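Local coordinates for UDP-glucose 4-epimerase (Campylobacter jejuni subsp. jejuni serotype O:2, PDB 7K3P), which probably interconverts UDP-glucose and UDP-galactose, and the corresponding N-acetylated sugars, by epimerisation at C4 with a bound NAD cofactor, at residues A[27-36]-A[248-259]; A[191-199]-A[333-344]. The protein carries 2 engineered substitutions. One frame throughout, in Å; residues are numbered along the deposited sequence.

Contact 1 of 2, residues A[27-36]-A[248-259]; sequences YIGSHTLRQF and VDDISSAHLAAL. With NAD (nicotinamide-adenine-dinucleotide), chain C.
Val248 fits against Tyr27 and His31, its CG2 lying over a face of both rings, 3.9 Å from the Tyr27 ring centroid and 3.8 Å from that of His31. A hydrogen bond from His31 ND1 to Tyr27 O, one turn earlier (2.7 Å), helps fix the imidazole's rotation. Asp249 OD1 comes in at the imidazole edge, 3.2 Å from His31 CD2, and a water joins the same oxygen to His31 O. Gln35 makes a direct hydrogen bond across the helices. With CG beside the backbone N (chi1 -60°) and the chain extended beyond it, NE2 meets Asp249 O at 2.8 Å, on a lone pair in the carbonyl plane. Gln35 is a knob among Asp249, Ser252, Ser253 and Leu256; Ser252 answers it, seated among Ile28, His31, Thr32 and Gln35. Ser252 OG bends back to donate to Val248 O. At the far end Leu256 CG sits 3.8 Å above the centre of the Phe36 ring, with Leu259 CD2 at its edge. The two helices pack knobs-into-holes, crossing at -61°. Tyr27 N and Ile28 N donate to the NAD diphosphate, which marks helix 27-36 as the dinucleotide-binding helix of the Rossmann fold.

Contact 2 of 2, residues A[191-199]-A[333-344]; sequences FNVAGACMD and ICKSAFDWEKQC. With NAD (nicotinamide-adenine-dinucleotide), chain C.
Cys197 and Cys344 are joined by a disulfide, SG to SG 2.0 Å, which pins the last residue of the chain to the loop 194-199. Each CB points toward the other segment, each sulfur stands anti to its own carbonyl carbon (chi1 -60° and -68°), and the bridge is twisted nearly square (chi3 -87°). From there the loop runs back along helix 333-343 and packs on it mainly through backbone and methyl groups. The backbones come closest at Gly195, whose CA lies 3.7 Å from Ala337 CA. Gly195 is the third residue of a type II beta turn from Val193 to Ala196, with positive phi, and having no side chain it lets the helix come this near. Its carbonyl oxygen rests 3.4 Å from Trp340 CB. Trp340 starts out toward the loop, but its indole then swings away to meet the Tyr27 ring edge-to-face, while Ser336 OG lies at the indole edge, in its plane. Ala194 points its methyl toward the helix: CB is 4.0 Å from Ala337 CB and only 3.4 Å from Ile333 CG2, a tight fit for two carbons. Its carbonyl oxygen reaches the helix through a water, accepting a hydrogen bond from it (2.8 Å to Ala194 O), and the same water also meets Ser336 OG. Farther along the helix, Glu341 forms salt bridges with Lys214 and Lys223. The other side of the loop looks onto the cofactor, where Ala196 CB and Met198 CE come up to the carboxamide. The C-terminal helix thus backs the loop that lines the nicotinamide end of the NAD pocket, with a disulfide clasp at the chain terminus.

From the N terminus the segments come in the order 27-36, 191-199, 248-259, 333-344, so the two contacts cross: the loop closed by contact 2 opens inside the one closed by contact 1 and ends beyond it. Contact 1 brings helix 248-261 back onto the first helix of the Rossmann domain, and contact 2 brings the C-terminal helix onto the loop that follows strand 192-193. Their centres lie about 16 Å apart, yet they meet at Tyr27, whose OH is 2.7 Å from Ala194 O, a probable hydrogen bond. Both touch NAD, contact 1 at its diphosphate and contact 2 at its nicotinamide end.

Contact 1 of 2, residues A[27-36]-A[248-259]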
loop_
_atom_site.group_PDB
_atom_site.type_symbol
_atom_site.label_atom_id
_atom_site.label_comp_id
_atom_site.label_asym_id
_atom_site.label_seq_id
_atom_site.Cartn_x
_atom_site.Cartn_y
_atom_site.Cartn_z
ATOM N N TYR A 27 0.734 -18.168 16.811
ATOM C CA TYR A 27 1.994 -18.653 17.389
ATOM C C TYR A 27 2.711 -17.592 18.216
ATOM O O TYR A 27 2.966 -17.791 19.409
ATOM C CB TYR A 27 2.908 -19.204 16.288
ATOM C CG TYR A 27 4.206 -19.829 16.779
ATOM C CD1 TYR A 27 4.217 -20.777 17.808
ATOM C CD2 TYR A 27 5.421 -19.488 16.191
ATOM C CE1 TYR A 27 5.408 -21.353 18.246
ATOM C CE2 TYR A 27 6.617 -20.068 16.612
ATOM C CZ TYR A 27 6.604 -20.998 17.637
ATOM O OH TYR A 27 7.794 -21.570 18.051
ATOM N N ILE A 28 3.041 -16.462 17.605
ATOM C CA ILE A 28 3.766 -15.436 18.340
ATOM C C ILE A 28 2.822 -14.683 19.279
ATOM O O ILE A 28 3.199 -14.326 20.405
ATOM C CB ILE A 28 4.451 -14.444 17.403
ATOM C CG1 ILE A 28 5.387 -15.176 16.430
ATOM C CG2 ILE A 28 5.215 -13.411 18.201
ATOM C CD1 ILE A 28 6.020 -14.235 15.403
ATOM N N GLY A 29 1.597 -14.441 18.808
ATOM C CA GLY A 29 0.581 -13.779 19.616
ATOM C C GLY A 29 0.267 -14.465 20.946
ATOM O O GLY A 29 0.167 -13.796 21.984
ATOM N N SER A 30 0.105 -15.787 20.927
ATOM C CA SER A 30 -0.209 -16.516 22.154
ATOM C C SER A 30 0.974 -16.501 23.128
ATOM O O SER A 30 0.785 -16.383 24.340
ATOM C CB SER A 30 -0.624 -17.951 21.853
ATOM O OG SER A 30 0.433 -18.675 21.261
ATOM N N HIS A 31 2.191 -16.617 22.602
ATOM C CA HIS A 31 3.380 -16.523 23.451
ATOM C C HIS A 31 3.536 -15.135 24.040
ATOM O O HIS A 31 3.981 -14.977 25.186
ATOM C CB HIS A 31 4.637 -16.895 22.667
ATOM C CG HIS A 31 4.785 -18.360 22.453
ATOM N ND1 HIS A 31 4.061 -19.052 21.508
ATOM C CD2 HIS A 31 5.551 -19.280 23.090
ATOM C CE1 HIS A 31 4.388 -20.332 21.556
ATOM N NE2 HIS A 31 5.290 -20.494 22.506
ATOM N N THR A 32 3.174 -14.122 23.258
ATOM C CA THR A 32 3.214 -12.753 23.744
ATOM C C THR A 32 2.093 -12.557 24.768
ATOM O O THR A 32 2.250 -11.846 25.772
ATOM C CB THR A 32 3.081 -11.753 22.579
ATOM O OG1 THR A 32 4.203 -11.901 21.695
ATOM C CG2 THR A 32 3.026 -10.310 23.086
ATOM N N LEU A 33 0.958 -13.196 24.507
ATOM C CA LEU A 33 -0.158 -13.182 25.449
ATOM C C LEU A 33 0.284 -13.714 26.809
ATOM O O LEU A 33 0.044 -13.075 27.839
ATOM C CB LEU A 33 -1.314 -14.032 24.914
ATOM C CG LEU A 33 -2.464 -14.282 25.897
ATOM C CD1 LEU A 33 -3.109 -12.962 26.283
ATOM C CD2 LEU A 33 -3.493 -15.265 25.307
ATOM N N ARG A 34 0.933 -14.879 26.807
ATOM C CA ARG A 34 1.394 -15.511 28.048
ATOM C C ARG A 34 2.283 -14.566 28.860
ATOM O O ARG A 34 2.123 -14.436 30.081
ATOM C CB ARG A 34 2.126 -16.823 27.744
ATOM C CG ARG A 34 2.642 -17.565 28.973
ATOM C CD ARG A 34 3.222 -18.922 28.597
ATOM N NE ARG A 34 2.253 -19.755 27.879
ATOM C CZ ARG A 34 1.467 -20.665 28.451
ATOM N NH1 ARG A 34 1.524 -20.875 29.762
ATOM N NH2 ARG A 34 0.617 -21.367 27.709
ATOM N N GLN A 35 3.206 -13.890 28.181
ATOM C CA GLN A 35 4.085 -12.930 28.843
ATOM C C GLN A 35 3.356 -11.696 29.369
ATOM O O GLN A 35 3.704 -11.174 30.433
ATOM C CB GLN A 35 5.220 -12.506 27.908
ATOM C CG GLN A 35 6.106 -13.664 27.457
ATOM C CD GLN A 35 7.316 -13.175 26.686
ATOM O OE1 GLN A 35 7.611 -11.983 26.684
ATOM N NE2 GLN A 35 8.015 -14.094 26.021
ATOM N N PHE A 36 2.368 -11.212 28.621
ATOM C CA PHE A 36 1.580 -10.053 29.059
ATOM C C PHE A 36 0.739 -10.351 30.310
ATOM O O PHE A 36 0.449 -9.451 31.104
ATOM C CB PHE A 36 0.661 -9.544 27.937
ATOM C CG PHE A 36 1.192 -8.331 27.216
ATOM C CD1 PHE A 36 1.409 -7.141 27.890
ATOM C CD2 PHE A 36 1.465 -8.381 25.853
ATOM C CE1 PHE A 36 1.903 -6.023 27.219
ATOM C CE2 PHE A 36 1.941 -7.260 25.177
ATOM C CZ PHE A 36 2.162 -6.085 25.863
ATOM N N VAL A 248 10.713 -17.972 19.706
ATOM C CA VAL A 248 9.373 -17.375 19.781
ATOM C C VAL A 248 9.174 -16.527 21.042
ATOM O O VAL A 248 8.439 -15.535 21.018
ATOM C CB VAL A 248 8.250 -18.437 19.647
ATOM C CG1 VAL A 248 8.311 -19.445 20.801
ATOM C CG2 VAL A 248 6.876 -17.764 19.593
ATOM N N ASP A 249 9.838 -16.889 22.139
ATOM C CA ASP A 249 9.647 -16.143 23.385
ATOM C C ASP A 249 10.472 -14.856 23.416
ATOM O O ASP A 249 10.154 -13.927 24.162
ATOM C CB ASP A 249 9.924 -17.030 24.621
ATOM C CG ASP A 249 8.785 -18.011 24.909
ATOM O OD1 ASP A 249 7.607 -17.586 24.890
ATOM O OD2 ASP A 249 9.069 -19.211 25.133
ATOM N N ASP A 250 11.518 -14.803 22.589
ATOM C CA ASP A 250 12.369 -13.614 22.473
ATOM C C ASP A 250 11.780 -12.563 21.538
ATOM O O ASP A 250 11.913 -11.348 21.766
ATOM C CB ASP A 250 13.772 -14.005 21.985
ATOM C CG ASP A 250 14.611 -14.664 23.075
ATOM O OD1 ASP A 250 14.371 -14.364 24.262
ATOM O OD2 ASP A 250 15.508 -15.477 22.745
ATOM N N ILE A 251 11.165 -13.013 20.449
ATOM C CA ILE A 251 10.438 -12.046 19.619
ATOM C C ILE A 251 9.207 -11.596 20.420
ATOM O O ILE A 251 8.820 -10.431 20.376
ATOM C CB ILE A 251 10.064 -12.617 18.223
ATOM C CG1 ILE A 251 9.267 -11.591 17.412
ATOM C CG2 ILE A 251 9.308 -13.932 18.347
ATOM C CD1 ILE A 251 9.998 -10.275 17.244
ATOM N N SER A 252 8.622 -12.520 21.179
ATOM C CA SER A 252 7.481 -12.155 22.021
ATOM C C SER A 252 7.869 -11.052 23.002
ATOM O O SER A 252 7.189 -10.035 23.080
ATOM C CB SER A 252 6.909 -13.369 22.752
ATOM O OG SER A 252 6.172 -14.183 21.861
ATOM N N SER A 253 8.982 -11.226 23.721
ATOM C CA SER A 253 9.362 -10.239 24.730
ATOM C C SER A 253 9.686 -8.884 24.101
ATOM O O SER A 253 9.466 -7.828 24.704
ATOM C CB SER A 253 10.528 -10.758 25.605
ATOM O OG SER A 253 11.728 -10.866 24.852
ATOM N N ALA A 254 10.186 -8.892 22.868
ATOM C CA ALA A 254 10.514 -7.623 22.201
ATOM C C ALA A 254 9.276 -6.784 21.923
ATOM O O ALA A 254 9.352 -5.562 21.784
ATOM C CB ALA A 254 11.292 -7.870 20.899
ATOM N N HIS A 255 8.125 -7.438 21.809
ATOM C CA HIS A 255 6.891 -6.691 21.591
ATOM C C HIS A 255 6.496 -5.962 22.889
ATOM O O HIS A 255 6.061 -4.806 22.858
ATOM C CB HIS A 255 5.795 -7.625 21.073
ATOM C CG HIS A 255 5.912 -7.925 19.607
ATOM N ND1 HIS A 255 6.864 -8.783 19.092
ATOM C CD2 HIS A 255 5.209 -7.461 18.544
ATOM C CE1 HIS A 255 6.725 -8.850 17.777
ATOM N NE2 HIS A 255 5.730 -8.060 17.418
ATOM N N LEU A 256 6.688 -6.630 24.026
ATOM C CA LEU A 256 6.492 -5.986 25.323
ATOM C C LEU A 256 7.466 -4.826 25.450
ATOM O O LEU A 256 7.075 -3.709 25.803
ATOM C CB LEU A 256 6.676 -6.991 26.471
ATOM C CG LEU A 256 5.456 -7.833 26.845
ATOM C CD1 LEU A 256 5.154 -8.911 25.791
ATOM C CD2 LEU A 256 5.634 -8.464 28.237
ATOM N N ALA A 257 8.734 -5.072 25.118
ATOM C CA ALA A 257 9.725 -4.001 25.203
ATOM C C ALA A 257 9.359 -2.814 24.319
ATOM O O ALA A 257 9.609 -1.671 24.695
ATOM C CB ALA A 257 11.139 -4.520 24.887
ATOM N N ALA A 258 8.769 -3.082 23.147
ATOM C CA ALA A 258 8.370 -2.020 22.203
ATOM C C ALA A 258 7.265 -1.149 22.788
ATOM O O ALA A 258 7.222 0.065 22.576
ATOM C CB ALA A 258 7.890 -2.637 20.867
ATOM N N LEU A 259 6.338 -1.788 23.490
ATOM C CA LEU A 259 5.253 -1.051 24.134
ATOM C C LEU A 259 5.827 -0.180 25.247
ATOM O O LEU A 259 5.522 1.016 25.331
ATOM C CB LEU A 259 4.200 -2.012 24.690
ATOM C CG LEU A 259 3.045 -1.308 25.401
ATOM C CD1 LEU A 259 2.491 -0.207 24.507
ATOM C CD2 LEU A 259 1.960 -2.303 25.782
HETATM P PA NAD C . 0.106 -16.882 13.071
HETATM O O1A NAD C . -0.658 -17.362 11.861
HETATM O O2A NAD C . 0.357 -18.012 14.028
HETATM O O5B NAD C . -0.711 -15.783 13.855
HETATM C C5B NAD C . -1.661 -15.039 13.148
HETATM C C4B NAD C . -2.899 -14.939 13.947
HETATM O O4B NAD C . -3.745 -13.932 13.471
HETATM C C3B NAD C . -3.697 -16.280 13.919
HETATM O O3B NAD C . -4.067 -16.862 15.226
HETATM C C2B NAD C . -4.857 -15.976 12.940
HETATM O O2B NAD C . -5.983 -16.703 13.192
HETATM C C1B NAD C . -5.025 -14.514 13.205
HETATM N N9A NAD C . -5.712 -13.817 12.106
HETATM C C8A NAD C . -5.354 -13.810 10.805
HETATM N N7A NAD C . -6.225 -13.087 10.084
HETATM C C5A NAD C . -7.171 -12.603 10.897
HETATM C C6A NAD C . -8.316 -11.809 10.714
HETATM N N6A NAD C . -8.651 -11.322 9.397
HETATM N N1A NAD C . -9.081 -11.477 11.773
HETATM C C2A NAD C . -8.798 -11.907 13.015
HETATM N N3A NAD C . -7.698 -12.700 13.236
HETATM C C4A NAD C . -6.875 -13.056 12.207
HETATM O O3 NAD C . 1.468 -16.240 12.559
HETATM P PN NAD C . 2.670 -15.863 13.508
HETATM O O1N NAD C . 2.237 -15.909 14.963
HETATM O O2N NAD C . 3.773 -16.845 13.256
HETATM O O5D NAD C . 3.142 -14.403 13.125
HETATM C C5D NAD C . 2.398 -13.312 13.614
HETATM C C4D NAD C . 2.877 -12.000 13.015
HETATM O O4D NAD C . 4.283 -11.894 13.073
HETATM C C3D NAD C . 2.399 -11.746 11.590
HETATM O O3D NAD C . 2.086 -10.419 11.440
HETATM C C2D NAD C . 3.565 -12.006 10.733
HETATM O O2D NAD C . 3.551 -11.323 9.535
HETATM C C1D NAD C . 4.726 -11.622 11.689
HETATM N N1N NAD C . 6.073 -12.287 11.369
HETATM C C2N NAD C . 6.139 -13.649 11.595
HETATM C C3N NAD C . 7.329 -14.320 11.333
HETATM C C7N NAD C . 7.414 -15.805 11.575
HETATM O O7N NAD C . 6.455 -16.449 11.972
HETATM N N7N NAD C . 8.648 -16.470 11.320
HETATM C C4N NAD C . 8.423 -13.619 10.865
HETATM C C5N NAD C . 8.345 -12.262 10.644
HETATM C C6N NAD C . 7.153 -11.571 10.897
HETATM O O HOH W 1 5.401 -17.222 26.286
#

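Contact 2 of 2, residues A[191-199]-A[333-344]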
loop_
_atom_site.group_PDB
_atom_site.type_symbol
_atom_site.label_atom_id
_atom_site.label_comp_id
_atom_site.label_asym_id
_atom_site.label_seq_id
_atom_site.Cartn_x
_atom_site.Cartn_y
_atom_site.Cartn_z
ATOM N N PHE A 191 13.474 -11.636 11.015
ATOM C CA PHE A 191 13.502 -12.779 10.123
ATOM C C PHE A 191 12.664 -13.921 10.697
ATOM O O PHE A 191 11.763 -13.693 11.508
ATOM C CB PHE A 191 14.953 -13.200 9.866
ATOM C CG PHE A 191 15.666 -12.300 8.896
ATOM C CD1 PHE A 191 15.571 -12.525 7.523
ATOM C CD2 PHE A 191 16.398 -11.208 9.347
ATOM C CE1 PHE A 191 16.215 -11.684 6.615
ATOM C CE2 PHE A 191 17.047 -10.363 8.448
ATOM C CZ PHE A 191 16.958 -10.601 7.078
ATOM N N ASN A 192 12.969 -15.146 10.294
ATOM C CA ASN A 192 12.136 -16.290 10.633
ATOM C C ASN A 192 12.129 -16.601 12.141
ATOM O O ASN A 192 13.171 -16.501 12.817
ATOM C CB ASN A 192 12.623 -17.510 9.857
ATOM C CG ASN A 192 11.767 -18.741 10.110
ATOM O OD1 ASN A 192 12.211 -19.711 10.738
ATOM N ND2 ASN A 192 10.524 -18.697 9.643
ATOM N N VAL A 193 10.974 -16.983 12.679
ATOM C CA VAL A 193 10.956 -17.416 14.076
ATOM C C VAL A 193 10.799 -18.929 14.218
ATOM O O VAL A 193 9.880 -19.527 13.664
ATOM C CB VAL A 193 9.997 -16.586 14.980
ATOM C CG1 VAL A 193 9.371 -15.431 14.223
ATOM C CG2 VAL A 193 8.984 -17.462 15.689
ATOM N N ALA A 194 11.731 -19.545 14.941
ATOM C CA ALA A 194 11.780 -21.008 15.047
ATOM C C ALA A 194 10.452 -21.575 15.533
ATOM O O ALA A 194 9.823 -21.009 16.430
ATOM C CB ALA A 194 12.925 -21.447 15.969
ATOM N N GLY A 195 10.017 -22.675 14.922
ATOM C CA GLY A 195 8.790 -23.331 15.339
ATOM C C GLY A 195 7.513 -22.868 14.654
ATOM O O GLY A 195 6.453 -23.436 14.902
ATOM N N ALA A 196 7.589 -21.843 13.803
ATOM C CA ALA A 196 6.376 -21.380 13.113
ATOM C C ALA A 196 5.884 -22.420 12.107
ATOM O O ALA A 196 6.665 -22.925 11.296
ATOM C CB ALA A 196 6.608 -20.049 12.440
ATOM N N CYS A 197 4.594 -22.750 12.175
ATOM C CA CYS A 197 3.988 -23.703 11.246
ATOM C C CYS A 197 3.587 -23.005 9.970
ATOM O O CYS A 197 2.684 -22.169 9.966
ATOM C CB CYS A 197 2.726 -24.329 11.834
ATOM S SG CYS A 197 2.986 -25.217 13.347
ATOM N N MET A 198 4.250 -23.360 8.881
ATOM C CA MET A 198 3.887 -22.821 7.586
ATOM C C MET A 198 3.434 -23.935 6.650
ATOM O O MET A 198 4.062 -24.993 6.571
ATOM C CB MET A 198 5.040 -22.005 7.014
ATOM C CG MET A 198 5.215 -20.714 7.789
ATOM S SD MET A 198 6.697 -19.812 7.385
ATOM C CE MET A 198 6.818 -18.781 8.840
ATOM N N ASP A 199 2.319 -23.695 5.969
ATOM C CA ASP A 199 1.683 -24.712 5.148
ATOM C C ASP A 199 2.342 -24.856 3.780
ATOM O O ASP A 199 2.152 -25.863 3.105
ATOM C CB ASP A 199 0.185 -24.405 5.000
ATOM C CG ASP A 199 -0.537 -24.339 6.350
ATOM O OD1 ASP A 199 -0.107 -25.044 7.291
ATOM O OD2 ASP A 199 -1.528 -23.575 6.472
ATOM N N ILE A 333 16.684 -23.251 20.608
ATOM C CA ILE A 333 15.930 -22.813 19.440
ATOM C C ILE A 333 15.549 -24.012 18.578
ATOM O O ILE A 333 14.385 -24.160 18.189
ATOM C CB ILE A 333 16.705 -21.754 18.646
ATOM C CG1 ILE A 333 16.848 -20.490 19.492
ATOM C CG2 ILE A 333 15.997 -21.439 17.333
ATOM C CD1 ILE A 333 17.933 -19.553 19.016
ATOM N N CYS A 334 16.509 -24.892 18.306
ATOM C CA CYS A 334 16.203 -26.090 17.520
ATOM C C CYS A 334 15.230 -27.024 18.237
ATOM O O CYS A 334 14.324 -27.581 17.611
ATOM C CB CYS A 334 17.480 -26.823 17.106
ATOM S SG CYS A 334 18.438 -25.900 15.869
ATOM N N LYS A 335 15.409 -27.184 19.550
ATOM C CA LYS A 335 14.478 -27.974 20.356
ATOM C C LYS A 335 13.056 -27.420 20.248
ATOM O O LYS A 335 12.099 -28.168 20.023
ATOM C CB LYS A 335 14.916 -27.997 21.824
ATOM C CG LYS A 335 13.951 -28.740 22.761
ATOM C CD LYS A 335 13.676 -30.161 22.254
ATOM C CE LYS A 335 12.975 -31.020 23.315
ATOM N NZ LYS A 335 12.482 -32.307 22.735
ATOM N N SER A 336 12.926 -26.106 20.408
ATOM C CA SER A 336 11.639 -25.441 20.245
ATOM C C SER A 336 11.041 -25.702 18.857
ATOM O O SER A 336 9.877 -26.100 18.738
ATOM C CB SER A 336 11.786 -23.941 20.503
ATOM O OG SER A 336 10.613 -23.234 20.149
ATOM N N ALA A 337 11.840 -25.487 17.814
ATOM C CA ALA A 337 11.385 -25.715 16.444
ATOM C C ALA A 337 10.937 -27.157 16.266
ATOM O O ALA A 337 9.905 -27.430 15.641
ATOM C CB ALA A 337 12.492 -25.373 15.451
ATOM N N PHE A 338 11.725 -28.079 16.821
ATOM C CA PHE A 338 11.448 -29.503 16.700
ATOM C C PHE A 338 10.130 -29.860 17.371
ATOM O O PHE A 338 9.293 -30.555 16.782
ATOM C CB PHE A 338 12.581 -30.326 17.317
ATOM C CG PHE A 338 12.395 -31.809 17.166
ATOM C CD1 PHE A 338 12.147 -32.364 15.916
ATOM C CD2 PHE A 338 12.471 -32.649 18.272
ATOM C CE1 PHE A 338 11.976 -33.732 15.767
ATOM C CE2 PHE A 338 12.301 -34.019 18.134
ATOM C CZ PHE A 338 12.056 -34.563 16.880
ATOM N N ASP A 339 9.958 -29.382 18.603
ATOM C CA ASP A 339 8.746 -29.645 19.367
ATOM C C ASP A 339 7.532 -29.060 18.657
ATOM O O ASP A 339 6.512 -29.733 18.498
ATOM C CB ASP A 339 8.856 -29.065 20.781
ATOM C CG ASP A 339 9.898 -29.781 21.633
ATOM O OD1 ASP A 339 10.199 -30.955 21.337
ATOM O OD2 ASP A 339 10.412 -29.162 22.593
ATOM N N TRP A 340 7.637 -27.805 18.227
ATOM C CA TRP A 340 6.525 -27.188 17.519
ATOM C C TRP A 340 6.252 -27.831 16.157
ATOM O O TRP A 340 5.096 -27.926 15.729
ATOM C CB TRP A 340 6.699 -25.671 17.429
ATOM C CG TRP A 340 6.322 -25.018 18.718
ATOM C CD1 TRP A 340 7.170 -24.496 19.661
ATOM C CD2 TRP A 340 4.997 -24.856 19.238
ATOM N NE1 TRP A 340 6.448 -24.003 20.724
ATOM C CE2 TRP A 340 5.107 -24.216 20.491
ATOM C CE3 TRP A 340 3.717 -25.183 18.760
ATOM C CZ2 TRP A 340 3.991 -23.893 21.279
ATOM C CZ3 TRP A 340 2.610 -24.869 19.541
ATOM C CH2 TRP A 340 2.755 -24.224 20.786
ATOM N N GLU A 341 7.309 -28.298 15.496
ATOM C CA GLU A 341 7.170 -28.935 14.190
ATOM C C GLU A 341 6.207 -30.122 14.238
ATOM O O GLU A 341 5.347 -30.286 13.363
ATOM C CB GLU A 341 8.535 -29.403 13.681
ATOM C CG GLU A 341 8.478 -30.003 12.295
ATOM C CD GLU A 341 7.839 -29.057 11.298
ATOM O OE1 GLU A 341 7.031 -29.524 10.468
ATOM O OE2 GLU A 341 8.147 -27.846 11.353
ATOM N N LYS A 342 6.356 -30.947 15.270
ATOM C CA LYS A 342 5.536 -32.144 15.429
ATOM C C LYS A 342 4.073 -31.803 15.718
ATOM O O LYS A 342 3.183 -32.636 15.537
ATOM C CB LYS A 342 6.133 -33.046 16.515
ATOM C CG LYS A 342 7.559 -33.490 16.184
ATOM C CD LYS A 342 8.133 -34.443 17.221
ATOM C CE LYS A 342 8.453 -33.727 18.523
ATOM N NZ LYS A 342 9.047 -34.666 19.516
ATOM N N GLN A 343 3.839 -30.567 16.150
ATOM C CA GLN A 343 2.493 -30.045 16.378
ATOM C C GLN A 343 1.875 -29.494 15.082
ATOM O O GLN A 343 0.650 -29.498 14.912
ATOM C CB GLN A 343 2.549 -28.940 17.434
ATOM C CG GLN A 343 1.199 -28.385 17.856
ATOM C CD GLN A 343 0.455 -29.323 18.794
ATOM O OE1 GLN A 343 0.909 -30.444 19.055
ATOM N NE2 GLN A 343 -0.689 -28.868 19.309
ATOM N N CYS A 344 2.730 -29.017 14.176
ATOM C CA CYS A 344 2.280 -28.449 12.906
ATOM C C CYS A 344 1.452 -29.439 12.103
ATOM O O CYS A 344 0.539 -29.041 11.383
ATOM C CB CYS A 344 3.469 -27.988 12.062
ATOM S SG CYS A 344 4.362 -26.576 12.736
HETATM P PA NAD C . 0.106 -16.882 13.071
HETATM O O1A NAD C . -0.658 -17.362 11.861
HETATM O O2A NAD C . 0.357 -18.012 14.028
HETATM O O5B NAD C . -0.711 -15.783 13.855
HETATM C C5B NAD C . -1.661 -15.039 13.148
HETATM C C4B NAD C . -2.899 -14.939 13.947
HETATM O O4B NAD C . -3.745 -13.932 13.471
HETATM C C3B NAD C . -3.697 -16.280 13.919
HETATM O O3B NAD C . -4.067 -16.862 15.226
HETATM C C2B NAD C . -4.857 -15.976 12.940
HETATM O O2B NAD C . -5.983 -16.703 13.192
HETATM C C1B NAD C . -5.025 -14.514 13.205
HETATM N N9A NAD C . -5.712 -13.817 12.106
HETATM C C8A NAD C . -5.354 -13.810 10.805
HETATM N N7A NAD C . -6.225 -13.087 10.084
HETATM C C5A NAD C . -7.171 -12.603 10.897
HETATM C C6A NAD C . -8.316 -11.809 10.714
HETATM N N6A NAD C . -8.651 -11.322 9.397
HETATM N N1A NAD C . -9.081 -11.477 11.773
HETATM C C2A NAD C . -8.798 -11.907 13.015
HETATM N N3A NAD C . -7.698 -12.700 13.236
HETATM C C4A NAD C . -6.875 -13.056 12.207
HETATM O O3 NAD C . 1.468 -16.240 12.559
HETATM P PN NAD C . 2.670 -15.863 13.508
HETATM O O1N NAD C . 2.237 -15.909 14.963
HETATM O O2N NAD C . 3.773 -16.845 13.256
HETATM O O5D NAD C . 3.142 -14.403 13.125
HETATM C C5D NAD C . 2.398 -13.312 13.614
HETATM C C4D NAD C . 2.877 -12.000 13.015
HETATM O O4D NAD C . 4.283 -11.894 13.073
HETATM C C3D NAD C . 2.399 -11.746 11.590
HETATM O O3D NAD C . 2.086 -10.419 11.440
HETATM C C2D NAD C . 3.565 -12.006 10.733
HETATM O O2D NAD C . 3.551 -11.323 9.535
HETATM C C1D NAD C . 4.726 -11.622 11.689
HETATM N N1N NAD C . 6.073 -12.287 11.369
HETATM C C2N NAD C . 6.139 -13.649 11.595
HETATM C C3N NAD C . 7.329 -14.320 11.333
HETATM C C7N NAD C . 7.414 -15.805 11.575
HETATM O O7N NAD C . 6.455 -16.449 11.972
HETATM N N7N NAD C . 8.648 -16.470 11.320
HETATM C C4N NAD C . 8.423 -13.619 10.865
HETATM C C5N NAD C . 8.345 -12.262 10.644
HETATM C C6N NAD C . 7.153 -11.571 10.897
HETATM O O HOH W 2 11.049 -20.838 18.944
#